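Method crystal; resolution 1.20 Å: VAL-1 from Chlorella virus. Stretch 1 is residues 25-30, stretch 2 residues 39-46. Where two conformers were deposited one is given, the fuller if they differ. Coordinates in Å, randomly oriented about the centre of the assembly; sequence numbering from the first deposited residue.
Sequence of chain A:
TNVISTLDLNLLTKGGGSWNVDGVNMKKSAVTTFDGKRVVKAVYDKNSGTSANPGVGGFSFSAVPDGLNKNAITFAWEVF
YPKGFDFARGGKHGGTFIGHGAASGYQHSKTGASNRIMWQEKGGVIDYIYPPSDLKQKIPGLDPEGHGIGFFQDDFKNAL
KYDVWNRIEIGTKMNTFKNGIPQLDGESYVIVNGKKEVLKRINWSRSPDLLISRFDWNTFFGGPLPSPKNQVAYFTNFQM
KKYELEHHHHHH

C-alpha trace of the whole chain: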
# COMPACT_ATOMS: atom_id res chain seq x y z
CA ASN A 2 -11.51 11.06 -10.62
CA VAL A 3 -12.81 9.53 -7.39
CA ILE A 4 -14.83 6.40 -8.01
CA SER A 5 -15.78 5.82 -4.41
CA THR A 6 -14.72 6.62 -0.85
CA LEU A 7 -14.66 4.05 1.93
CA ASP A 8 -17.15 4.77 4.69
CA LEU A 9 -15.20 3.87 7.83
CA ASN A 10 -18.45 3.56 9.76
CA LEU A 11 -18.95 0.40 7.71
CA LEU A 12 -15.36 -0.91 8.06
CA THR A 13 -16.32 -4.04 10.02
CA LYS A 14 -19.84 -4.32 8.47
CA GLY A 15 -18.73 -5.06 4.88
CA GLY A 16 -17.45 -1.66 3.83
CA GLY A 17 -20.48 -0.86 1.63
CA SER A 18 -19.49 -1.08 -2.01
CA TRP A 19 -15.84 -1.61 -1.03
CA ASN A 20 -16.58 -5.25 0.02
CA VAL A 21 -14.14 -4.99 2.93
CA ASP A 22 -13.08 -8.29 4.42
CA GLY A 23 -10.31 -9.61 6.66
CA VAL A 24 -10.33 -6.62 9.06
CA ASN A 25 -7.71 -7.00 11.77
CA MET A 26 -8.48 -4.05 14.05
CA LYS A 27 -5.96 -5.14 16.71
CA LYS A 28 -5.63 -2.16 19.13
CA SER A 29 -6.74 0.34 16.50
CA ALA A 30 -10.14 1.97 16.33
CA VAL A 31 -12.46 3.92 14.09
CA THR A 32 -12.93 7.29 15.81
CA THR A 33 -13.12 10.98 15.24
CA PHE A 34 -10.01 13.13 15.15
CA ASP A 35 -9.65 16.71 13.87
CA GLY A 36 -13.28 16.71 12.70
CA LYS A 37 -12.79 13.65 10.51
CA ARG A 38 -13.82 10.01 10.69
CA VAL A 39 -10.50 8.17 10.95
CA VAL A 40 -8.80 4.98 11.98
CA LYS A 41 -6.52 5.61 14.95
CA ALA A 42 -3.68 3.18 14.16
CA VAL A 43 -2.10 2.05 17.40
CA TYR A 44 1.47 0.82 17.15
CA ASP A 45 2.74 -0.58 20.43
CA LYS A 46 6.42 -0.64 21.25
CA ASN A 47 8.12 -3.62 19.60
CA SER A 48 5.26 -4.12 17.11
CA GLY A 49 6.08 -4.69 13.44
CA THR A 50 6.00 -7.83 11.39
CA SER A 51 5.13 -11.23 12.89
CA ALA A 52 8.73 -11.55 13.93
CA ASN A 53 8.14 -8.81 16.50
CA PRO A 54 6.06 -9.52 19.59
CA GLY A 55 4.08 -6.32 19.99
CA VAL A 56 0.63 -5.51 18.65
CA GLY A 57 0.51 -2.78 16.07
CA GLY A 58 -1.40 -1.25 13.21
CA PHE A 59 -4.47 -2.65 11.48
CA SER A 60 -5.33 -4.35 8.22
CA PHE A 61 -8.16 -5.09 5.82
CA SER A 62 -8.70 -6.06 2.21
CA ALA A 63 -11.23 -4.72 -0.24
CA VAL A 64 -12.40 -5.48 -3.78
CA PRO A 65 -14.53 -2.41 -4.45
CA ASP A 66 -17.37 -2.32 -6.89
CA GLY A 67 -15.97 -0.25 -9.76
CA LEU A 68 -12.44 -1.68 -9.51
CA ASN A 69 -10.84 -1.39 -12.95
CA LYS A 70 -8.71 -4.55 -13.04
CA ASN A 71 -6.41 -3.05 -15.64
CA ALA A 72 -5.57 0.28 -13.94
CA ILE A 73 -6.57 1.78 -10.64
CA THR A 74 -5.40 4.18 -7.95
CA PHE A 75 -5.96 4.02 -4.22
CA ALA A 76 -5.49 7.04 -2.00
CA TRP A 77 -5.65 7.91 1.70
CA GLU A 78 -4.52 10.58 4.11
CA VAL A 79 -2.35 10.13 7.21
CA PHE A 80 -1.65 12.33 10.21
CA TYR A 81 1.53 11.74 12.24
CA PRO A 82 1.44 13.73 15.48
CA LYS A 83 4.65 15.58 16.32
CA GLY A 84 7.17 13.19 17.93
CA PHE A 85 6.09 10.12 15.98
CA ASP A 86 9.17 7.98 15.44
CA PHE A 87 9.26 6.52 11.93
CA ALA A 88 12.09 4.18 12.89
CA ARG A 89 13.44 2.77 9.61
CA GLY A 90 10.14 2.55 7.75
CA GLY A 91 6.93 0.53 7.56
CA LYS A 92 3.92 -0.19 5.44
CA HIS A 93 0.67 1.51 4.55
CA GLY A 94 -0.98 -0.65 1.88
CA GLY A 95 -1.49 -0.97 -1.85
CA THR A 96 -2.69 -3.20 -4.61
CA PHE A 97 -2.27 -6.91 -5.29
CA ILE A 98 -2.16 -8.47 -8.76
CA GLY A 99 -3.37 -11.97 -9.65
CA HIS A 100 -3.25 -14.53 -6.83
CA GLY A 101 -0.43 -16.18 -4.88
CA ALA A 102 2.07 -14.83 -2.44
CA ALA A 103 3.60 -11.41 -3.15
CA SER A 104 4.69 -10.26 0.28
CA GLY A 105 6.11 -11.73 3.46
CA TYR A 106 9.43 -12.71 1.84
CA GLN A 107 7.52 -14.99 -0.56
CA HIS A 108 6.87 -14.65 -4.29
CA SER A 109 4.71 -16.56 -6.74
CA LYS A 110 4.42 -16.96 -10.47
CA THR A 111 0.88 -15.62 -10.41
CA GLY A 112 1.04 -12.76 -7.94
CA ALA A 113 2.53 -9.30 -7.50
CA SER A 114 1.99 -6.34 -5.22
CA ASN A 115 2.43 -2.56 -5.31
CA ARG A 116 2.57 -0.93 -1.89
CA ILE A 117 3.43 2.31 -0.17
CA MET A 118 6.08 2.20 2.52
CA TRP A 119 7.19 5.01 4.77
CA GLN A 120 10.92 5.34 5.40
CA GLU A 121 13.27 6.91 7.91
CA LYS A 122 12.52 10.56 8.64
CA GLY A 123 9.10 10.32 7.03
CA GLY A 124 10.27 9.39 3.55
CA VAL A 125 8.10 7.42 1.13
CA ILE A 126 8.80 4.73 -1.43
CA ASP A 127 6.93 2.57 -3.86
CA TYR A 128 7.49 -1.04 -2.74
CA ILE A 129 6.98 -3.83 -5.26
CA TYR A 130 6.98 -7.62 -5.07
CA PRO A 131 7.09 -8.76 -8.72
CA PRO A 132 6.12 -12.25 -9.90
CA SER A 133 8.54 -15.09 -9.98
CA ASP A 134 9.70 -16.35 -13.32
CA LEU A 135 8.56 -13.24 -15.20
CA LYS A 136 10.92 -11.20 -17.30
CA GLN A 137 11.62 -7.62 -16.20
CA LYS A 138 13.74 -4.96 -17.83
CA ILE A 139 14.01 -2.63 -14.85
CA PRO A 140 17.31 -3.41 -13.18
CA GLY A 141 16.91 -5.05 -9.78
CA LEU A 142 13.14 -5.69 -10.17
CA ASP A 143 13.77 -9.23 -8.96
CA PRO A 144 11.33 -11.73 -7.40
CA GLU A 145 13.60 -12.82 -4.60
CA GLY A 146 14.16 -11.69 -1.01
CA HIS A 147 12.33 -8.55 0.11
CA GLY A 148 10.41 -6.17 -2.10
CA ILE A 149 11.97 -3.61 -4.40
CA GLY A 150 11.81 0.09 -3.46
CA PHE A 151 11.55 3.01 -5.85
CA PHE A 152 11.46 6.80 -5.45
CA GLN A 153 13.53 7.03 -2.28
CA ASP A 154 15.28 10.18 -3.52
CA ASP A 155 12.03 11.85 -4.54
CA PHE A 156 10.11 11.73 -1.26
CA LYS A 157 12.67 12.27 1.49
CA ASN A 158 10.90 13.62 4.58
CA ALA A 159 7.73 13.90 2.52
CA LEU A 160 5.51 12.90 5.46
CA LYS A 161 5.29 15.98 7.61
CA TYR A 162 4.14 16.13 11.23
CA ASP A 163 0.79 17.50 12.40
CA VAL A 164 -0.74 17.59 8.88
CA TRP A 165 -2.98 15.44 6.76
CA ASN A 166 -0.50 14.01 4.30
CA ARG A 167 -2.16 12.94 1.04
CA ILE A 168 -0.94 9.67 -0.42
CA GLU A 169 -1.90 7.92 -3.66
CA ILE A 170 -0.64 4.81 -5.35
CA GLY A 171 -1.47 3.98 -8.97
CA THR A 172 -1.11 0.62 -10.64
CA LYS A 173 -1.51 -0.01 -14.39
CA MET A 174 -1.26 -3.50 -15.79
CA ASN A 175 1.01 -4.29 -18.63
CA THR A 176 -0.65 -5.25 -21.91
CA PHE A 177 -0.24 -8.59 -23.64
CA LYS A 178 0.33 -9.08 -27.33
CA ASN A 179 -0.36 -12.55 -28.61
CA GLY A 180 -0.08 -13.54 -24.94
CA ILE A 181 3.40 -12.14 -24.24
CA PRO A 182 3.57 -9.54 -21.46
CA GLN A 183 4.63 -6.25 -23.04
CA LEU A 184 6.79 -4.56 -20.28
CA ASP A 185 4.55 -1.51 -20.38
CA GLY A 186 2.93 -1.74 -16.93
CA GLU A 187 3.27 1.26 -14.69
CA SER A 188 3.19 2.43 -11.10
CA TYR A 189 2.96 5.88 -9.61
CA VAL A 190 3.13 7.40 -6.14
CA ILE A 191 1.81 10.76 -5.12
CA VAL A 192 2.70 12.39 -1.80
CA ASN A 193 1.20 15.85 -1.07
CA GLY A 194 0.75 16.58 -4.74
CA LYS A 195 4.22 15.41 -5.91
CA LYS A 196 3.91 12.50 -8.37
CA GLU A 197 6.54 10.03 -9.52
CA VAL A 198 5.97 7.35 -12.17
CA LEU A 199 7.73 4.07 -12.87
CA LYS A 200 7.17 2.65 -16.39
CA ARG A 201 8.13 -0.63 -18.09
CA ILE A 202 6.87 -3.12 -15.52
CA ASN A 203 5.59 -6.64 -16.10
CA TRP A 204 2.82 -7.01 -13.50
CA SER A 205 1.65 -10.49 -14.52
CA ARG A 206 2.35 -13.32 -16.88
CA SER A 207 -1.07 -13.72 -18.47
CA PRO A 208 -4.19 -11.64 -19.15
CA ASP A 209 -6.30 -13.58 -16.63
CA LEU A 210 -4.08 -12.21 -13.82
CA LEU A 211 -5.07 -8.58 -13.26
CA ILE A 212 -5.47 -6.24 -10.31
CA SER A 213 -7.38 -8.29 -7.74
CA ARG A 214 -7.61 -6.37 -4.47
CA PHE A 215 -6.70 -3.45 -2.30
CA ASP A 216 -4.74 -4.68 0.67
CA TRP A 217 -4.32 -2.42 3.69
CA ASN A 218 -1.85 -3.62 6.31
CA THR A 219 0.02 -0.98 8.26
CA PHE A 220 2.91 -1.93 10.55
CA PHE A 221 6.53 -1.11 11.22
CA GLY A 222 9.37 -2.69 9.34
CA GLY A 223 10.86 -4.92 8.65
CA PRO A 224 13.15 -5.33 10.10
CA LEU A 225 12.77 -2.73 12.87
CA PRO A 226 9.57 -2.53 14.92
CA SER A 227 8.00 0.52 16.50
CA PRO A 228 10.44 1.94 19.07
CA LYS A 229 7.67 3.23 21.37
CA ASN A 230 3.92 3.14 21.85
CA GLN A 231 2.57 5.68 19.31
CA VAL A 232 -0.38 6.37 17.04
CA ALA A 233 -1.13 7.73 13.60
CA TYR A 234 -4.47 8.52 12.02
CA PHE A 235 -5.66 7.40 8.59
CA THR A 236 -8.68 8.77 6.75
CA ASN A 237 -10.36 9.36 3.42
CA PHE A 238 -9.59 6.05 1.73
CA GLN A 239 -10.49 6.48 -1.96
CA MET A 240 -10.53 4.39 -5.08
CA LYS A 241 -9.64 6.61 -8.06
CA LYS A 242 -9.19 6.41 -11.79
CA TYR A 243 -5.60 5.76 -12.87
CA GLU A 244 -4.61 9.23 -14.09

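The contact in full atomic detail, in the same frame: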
# COMPACT_ATOMS: atom_id res chain seq x y z
N ASN A 25 -8.38 -6.75 10.47
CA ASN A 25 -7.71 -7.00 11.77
C ASN A 25 -7.60 -5.62 12.43
O ASN A 25 -6.73 -4.83 12.06
CB ASN A 25 -6.33 -7.58 11.61
CG ASN A 25 -6.35 -8.97 11.14
OD1 ASN A 25 -6.13 -9.93 11.88
ND2 ASN A 25 -6.66 -9.17 9.86
N MET A 26 -8.51 -5.36 13.38
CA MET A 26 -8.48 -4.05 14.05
C MET A 26 -7.37 -3.99 15.11
O MET A 26 -6.85 -2.91 15.35
CB MET A 26 -9.81 -3.71 14.72
CG MET A 26 -10.96 -3.40 13.77
SD MET A 26 -10.61 -2.16 12.55
CE MET A 26 -10.45 -0.59 13.40
N LYS A 27 -7.06 -5.12 15.72
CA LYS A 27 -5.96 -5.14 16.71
C LYS A 27 -6.31 -4.13 17.80
O LYS A 27 -7.43 -4.20 18.37
CB LYS A 27 -4.60 -4.92 16.07
CG LYS A 27 -4.31 -6.04 15.04
CD LYS A 27 -2.97 -5.69 14.35
CE LYS A 27 -2.54 -6.62 13.32
NZ LYS A 27 -1.17 -6.38 12.87
N LYS A 28 -5.40 -3.21 18.13
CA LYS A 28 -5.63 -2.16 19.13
C LYS A 28 -6.06 -0.85 18.50
O LYS A 28 -6.15 0.14 19.21
CB LYS A 28 -4.33 -1.90 19.93
CG LYS A 28 -4.04 -3.09 20.85
CD LYS A 28 -2.81 -2.74 21.70
CE LYS A 28 -2.64 -3.87 22.71
NZ LYS A 28 -1.73 -3.40 23.81
N SER A 29 -6.30 -0.87 17.20
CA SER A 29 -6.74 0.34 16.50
C SER A 29 -8.25 0.53 16.61
O SER A 29 -8.96 -0.39 17.03
CB SER A 29 -6.30 0.26 15.04
OG SER A 29 -4.86 0.18 14.97
N ALA A 30 -8.73 1.71 16.20
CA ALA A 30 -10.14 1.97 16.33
C ALA A 30 -10.59 3.04 15.33
O ALA A 30 -9.88 4.00 15.07
CB ALA A 30 -10.49 2.47 17.75
N VAL A 39 -11.82 8.71 11.22
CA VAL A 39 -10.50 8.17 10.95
C VAL A 39 -10.37 6.79 11.56
O VAL A 39 -11.18 6.34 12.35
CB VAL A 39 -9.42 9.08 11.61
CG1 VAL A 39 -9.62 10.54 11.21
CG2 VAL A 39 -9.42 8.92 13.12
N VAL A 40 -9.27 6.10 11.17
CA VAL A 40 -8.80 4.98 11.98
C VAL A 40 -7.58 5.49 12.74
O VAL A 40 -6.62 6.00 12.15
CB VAL A 40 -8.44 3.74 11.15
CG1 VAL A 40 -8.06 2.60 12.11
CG2 VAL A 40 -9.60 3.30 10.27
N LYS A 41 -7.67 5.37 14.08
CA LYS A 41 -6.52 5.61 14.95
C LYS A 41 -5.71 4.31 14.93
O LYS A 41 -6.16 3.32 15.51
CB LYS A 41 -6.98 5.97 16.34
CG LYS A 41 -5.86 6.24 17.36
CD LYS A 41 -6.48 6.36 18.77
CE LYS A 41 -5.54 6.94 19.79
NZ LYS A 41 -6.21 7.47 21.00
N ALA A 42 -4.60 4.35 14.24
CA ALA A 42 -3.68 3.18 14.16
C ALA A 42 -2.76 3.18 15.36
O ALA A 42 -1.97 4.15 15.56
CB ALA A 42 -2.84 3.28 12.90
N VAL A 43 -2.89 2.14 16.16
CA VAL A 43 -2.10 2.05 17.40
C VAL A 43 -0.95 1.11 17.18
O VAL A 43 -1.14 -0.06 16.85
CB VAL A 43 -3.01 1.56 18.52
CG1 VAL A 43 -2.21 1.22 19.78
CG2 VAL A 43 -4.08 2.60 18.82
N TYR A 44 0.26 1.62 17.33
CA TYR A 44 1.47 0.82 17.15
C TYR A 44 2.12 0.70 18.52
O TYR A 44 2.74 1.68 19.00
CB TYR A 44 2.41 1.47 16.16
CG TYR A 44 1.87 1.80 14.77
CD1 TYR A 44 1.86 0.89 13.72
CD2 TYR A 44 1.38 3.09 14.56
CE1 TYR A 44 1.36 1.20 12.46
CE2 TYR A 44 0.93 3.40 13.31
CZ TYR A 44 0.91 2.50 12.27
OH TYR A 44 0.42 2.90 11.04
N ASP A 45 2.00 -0.47 19.16
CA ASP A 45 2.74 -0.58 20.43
C ASP A 45 4.24 -0.71 20.22
O ASP A 45 4.72 -1.12 19.15
CB ASP A 45 2.25 -1.83 21.17
CG ASP A 45 0.88 -1.67 21.84
OD1 ASP A 45 0.31 -0.54 21.82
OD2 ASP A 45 0.45 -2.71 22.37
N LYS A 46 5.00 -0.37 21.26
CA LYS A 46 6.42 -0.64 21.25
C LYS A 46 6.70 -2.09 20.85
O LYS A 46 6.03 -3.03 21.33
CB LYS A 46 6.94 -0.42 22.69
CG LYS A 46 8.48 -0.56 22.71
CD LYS A 46 9.05 -0.05 24.04
CE LYS A 46 10.57 -0.07 24.08
NZ LYS A 46 11.08 0.35 25.44
O HOH W 1 -3.03 -2.17 16.84

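Stretch 1 reaches its neighbour through a tight turn, and its contacts change in kind along the way, from apolar touch to charge pair to strand pairing. Asn25 stands out of reach of stretch 2, so the contact begins at Met26. Its CA-to-CB bond runs sideways, but three successive m rotamers fold the chain so that its end comes nearer, and CE lies 4.2 Å from CG1 of Val40. This is a light apolar touch.

Met26 also opens a type II' turn that closes at Ser29, where the backbone N of Ser29 donates to O of Met26 at 2.8 Å. Lys27 takes the second position with phi/psi of 58/-128, a positive phi more often met in glycine. Its CB points toward stretch 2, yet its side chain makes no contact there.

Lys28, the third residue of the turn, combines a charge pair, packing and a water bridge. After an m first rotamer its side chain runs out fully extended, t at chi2, chi3 and chi4, which carries NZ to 2.7 Å from OD2 of Asp45 in a hydrogen-bonded salt bridge. The aliphatic part of the chain packs on the way, with CB of Lys28 3.8 Å from CG1 of Val43, while O of Lys28 sits 3.2 Å from CG2 of Val43. The backbone is tied in as well: a water accepts from N of Lys28 at 2.9 Å and donates to O of Val43 at 2.8 Å, bridging two main chains that do not bond directly here.

At Ser29 a side chain does work that a backbone carbonyl would do in a regular ladder. With chi1 at m, OG accepts from N of Val43 at 3.0 Å and a nearly straight 165°. The same hydroxyl lies 3.3 Å from CA of Ala42, and CB of Ser29 packs 4.1 Å from CG1 of Val40, so this small, buried residue fits closely against the strand.

Ala30 completes the sequence with true antiparallel pairing. Its N donates to O of Lys41 at 3.1 Å, and N of Lys41 returns a bond to O of Ala30 at 2.8 Å, the two-way pattern of a hydrogen-bonded pair. CA of Val40 adds a CA-H...O contact to O of Ala30 at 3.4 Å. The side chains of Ala30 and Lys41 start on the same face of the sheet, but the extended lysine leads its end away from stretch 1.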